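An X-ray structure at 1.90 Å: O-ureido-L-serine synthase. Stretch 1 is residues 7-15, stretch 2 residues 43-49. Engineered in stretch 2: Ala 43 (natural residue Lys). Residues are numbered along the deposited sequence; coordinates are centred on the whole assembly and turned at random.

Stretch 1 (7-15) ILDTIGRTP
Stretch 2, residues 43-49: ADRLALS

A short 3-10 turn, Ile 7 to Thr 10, runs into a loop that packs against one side of the helix of the second stretch, which continues beyond Ser 49. Thr 10 (p) ties the turn off, Thr 10 N 3.1 Å and Thr 10 OG1 2.7 Å from Ile 7 O, both hydrogen bonds. The register sets Leu 8 CA 7.6 Å from Leu 48 CA, Ile 11 CA 6.6 Å from Asp 44 CA and Gly 12 CA 6.6 Å from Arg 45 CA.

Apolar packing centres on Ile 11 (m, t; phi/psi -74/136), which points toward the helix. Ile 11 CD1 lies 4.0 Å from Leu 48 CB and 3.8 Å from Asp 44 O; that carbonyl also accepts a backbone hydrogen bond from Leu 48 N, 3.1 Å from Asp 44 O. Leu 48 (t, p) points toward the loop, its CD1 4.1 Å from Leu 8 CD1 (Leu 8 m, t).

The polar end belongs to Arg 45 (m, t, t, chi4 -92°), whose CA-to-CB bond points sideways, with chi2 and chi3 both t bringing the guanidinium to the loop. Gly 12 CA lies over one face of the Arg 45 guanidinium, 3.8 Å from Arg 45 NH2; at phi/psi 92/-166 a CB would jam against the preceding carbonyl, so glycine fits. Thr 14 OG1 (p) sits at the guanidinium edge, 3.3 Å from Arg 45 NH2. Together the stretches bury 336 Å².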

# COMPACT_ATOMS: atom_id res chain seq x y z
N ILE A 7 1.25 3.40 16.34
CA ILE A 7 0.12 2.55 15.99
C ILE A 7 -0.99 3.42 15.37
O ILE A 7 -1.79 2.95 14.56
CB ILE A 7 -0.43 1.80 17.24
CG1 ILE A 7 -1.56 0.85 16.83
CG2 ILE A 7 -0.92 2.80 18.28
CD1 ILE A 7 -1.08 -0.38 16.08
N LEU A 8 -1.01 4.69 15.74
CA LEU A 8 -2.02 5.61 15.22
C LEU A 8 -1.80 5.91 13.74
O LEU A 8 -2.67 6.47 13.07
CB LEU A 8 -2.03 6.92 16.01
CG LEU A 8 -2.10 6.86 17.54
CD1 LEU A 8 -2.28 8.27 18.10
CD2 LEU A 8 -3.24 5.95 17.99
N ASP A 9 -0.63 5.54 13.21
CA ASP A 9 -0.33 5.80 11.81
C ASP A 9 -0.93 4.71 10.91
O ASP A 9 -0.79 4.76 9.69
CB ASP A 9 1.19 5.88 11.59
CG ASP A 9 1.83 7.03 12.35
OD1 ASP A 9 1.15 8.05 12.58
OD2 ASP A 9 3.02 6.92 12.74
N THR A 10 -1.61 3.75 11.53
CA THR A 10 -2.24 2.67 10.78
C THR A 10 -3.74 2.90 10.70
O THR A 10 -4.47 2.07 10.18
CB THR A 10 -2.00 1.29 11.44
OG1 THR A 10 -2.74 1.22 12.66
CG2 THR A 10 -0.52 1.08 11.71
N ILE A 11 -4.18 4.03 11.22
CA ILE A 11 -5.60 4.36 11.18
C ILE A 11 -6.03 4.77 9.77
O ILE A 11 -5.34 5.53 9.09
CB ILE A 11 -5.92 5.50 12.19
CG1 ILE A 11 -5.92 4.94 13.62
CG2 ILE A 11 -7.28 6.13 11.85
CD1 ILE A 11 -6.05 5.98 14.71
N GLY A 12 -7.18 4.26 9.34
CA GLY A 12 -7.70 4.58 8.03
C GLY A 12 -7.24 3.59 6.98
O GLY A 12 -6.75 2.51 7.30
N ARG A 13 -7.42 3.97 5.71
CA ARG A 13 -7.05 3.15 4.58
C ARG A 13 -7.54 1.71 4.73
O ARG A 13 -6.77 0.76 4.63
CB ARG A 13 -5.52 3.17 4.40
CG ARG A 13 -5.00 4.52 3.93
CD ARG A 13 -3.48 4.56 3.92
NE ARG A 13 -2.90 3.92 5.10
CZ ARG A 13 -2.62 4.55 6.24
NH1 ARG A 13 -2.85 5.85 6.36
NH2 ARG A 13 -2.10 3.88 7.26
N THR A 14 -8.83 1.56 4.96
CA THR A 14 -9.42 0.24 5.13
C THR A 14 -9.84 -0.37 3.81
O THR A 14 -10.24 0.33 2.88
CB THR A 14 -10.64 0.30 6.05
OG1 THR A 14 -11.60 1.22 5.51
CG2 THR A 14 -10.24 0.75 7.43
N PRO A 15 -9.75 -1.70 3.70
CA PRO A 15 -10.13 -2.38 2.47
C PRO A 15 -11.62 -2.37 2.17
O PRO A 15 -12.45 -2.30 3.08
CB PRO A 15 -9.61 -3.81 2.65
CG PRO A 15 -9.42 -3.99 4.11
CD PRO A 15 -9.29 -2.63 4.75
N ALA A 43 -14.57 4.31 14.52
CA ALA A 43 -14.42 5.33 15.56
C ALA A 43 -13.00 5.86 15.66
O ALA A 43 -12.78 6.97 16.14
CB ALA A 43 -14.86 4.75 16.91
N ASP A 44 -12.04 5.07 15.21
CA ASP A 44 -10.64 5.46 15.25
C ASP A 44 -10.38 6.76 14.47
O ASP A 44 -9.52 7.56 14.85
CB ASP A 44 -9.77 4.36 14.65
CG ASP A 44 -9.50 3.22 15.61
OD1 ASP A 44 -8.57 2.45 15.33
OD2 ASP A 44 -10.22 3.07 16.62
N ARG A 45 -11.11 6.95 13.37
CA ARG A 45 -10.93 8.14 12.54
C ARG A 45 -11.33 9.41 13.28
O ARG A 45 -10.66 10.44 13.18
CB ARG A 45 -11.75 8.01 11.26
CG ARG A 45 -11.32 6.86 10.35
CD ARG A 45 -12.36 6.60 9.27
NE ARG A 45 -12.10 5.39 8.50
CZ ARG A 45 -11.39 5.37 7.37
NH1 ARG A 45 -10.88 6.49 6.88
NH2 ARG A 45 -11.20 4.22 6.73
N LEU A 46 -12.43 9.34 14.02
CA LEU A 46 -12.92 10.47 14.78
C LEU A 46 -12.00 10.76 15.96
O LEU A 46 -11.62 11.90 16.20
CB LEU A 46 -14.34 10.18 15.27
CG LEU A 46 -15.07 11.18 16.17
CD1 LEU A 46 -16.56 10.95 16.04
CD2 LEU A 46 -14.63 11.00 17.62
N ALA A 47 -11.65 9.71 16.70
CA ALA A 47 -10.79 9.85 17.87
C ALA A 47 -9.48 10.55 17.56
O ALA A 47 -9.08 11.47 18.28
CB ALA A 47 -10.52 8.49 18.49
N LEU A 48 -8.81 10.12 16.50
CA LEU A 48 -7.54 10.71 16.09
C LEU A 48 -7.75 12.15 15.65
O LEU A 48 -7.00 13.06 16.03
CB LEU A 48 -6.94 9.91 14.94
CG LEU A 48 -5.64 10.44 14.34
CD1 LEU A 48 -4.52 10.30 15.36
CD2 LEU A 48 -5.31 9.68 13.07
N SER A 49 -8.78 12.37 14.84
CA SER A 49 -9.07 13.69 14.32
C SER A 49 -9.34 14.73 15.38
O SER A 49 -8.76 15.81 15.35
CB SER A 49 -10.27 13.63 13.37
OG SER A 49 -10.43 14.89 12.74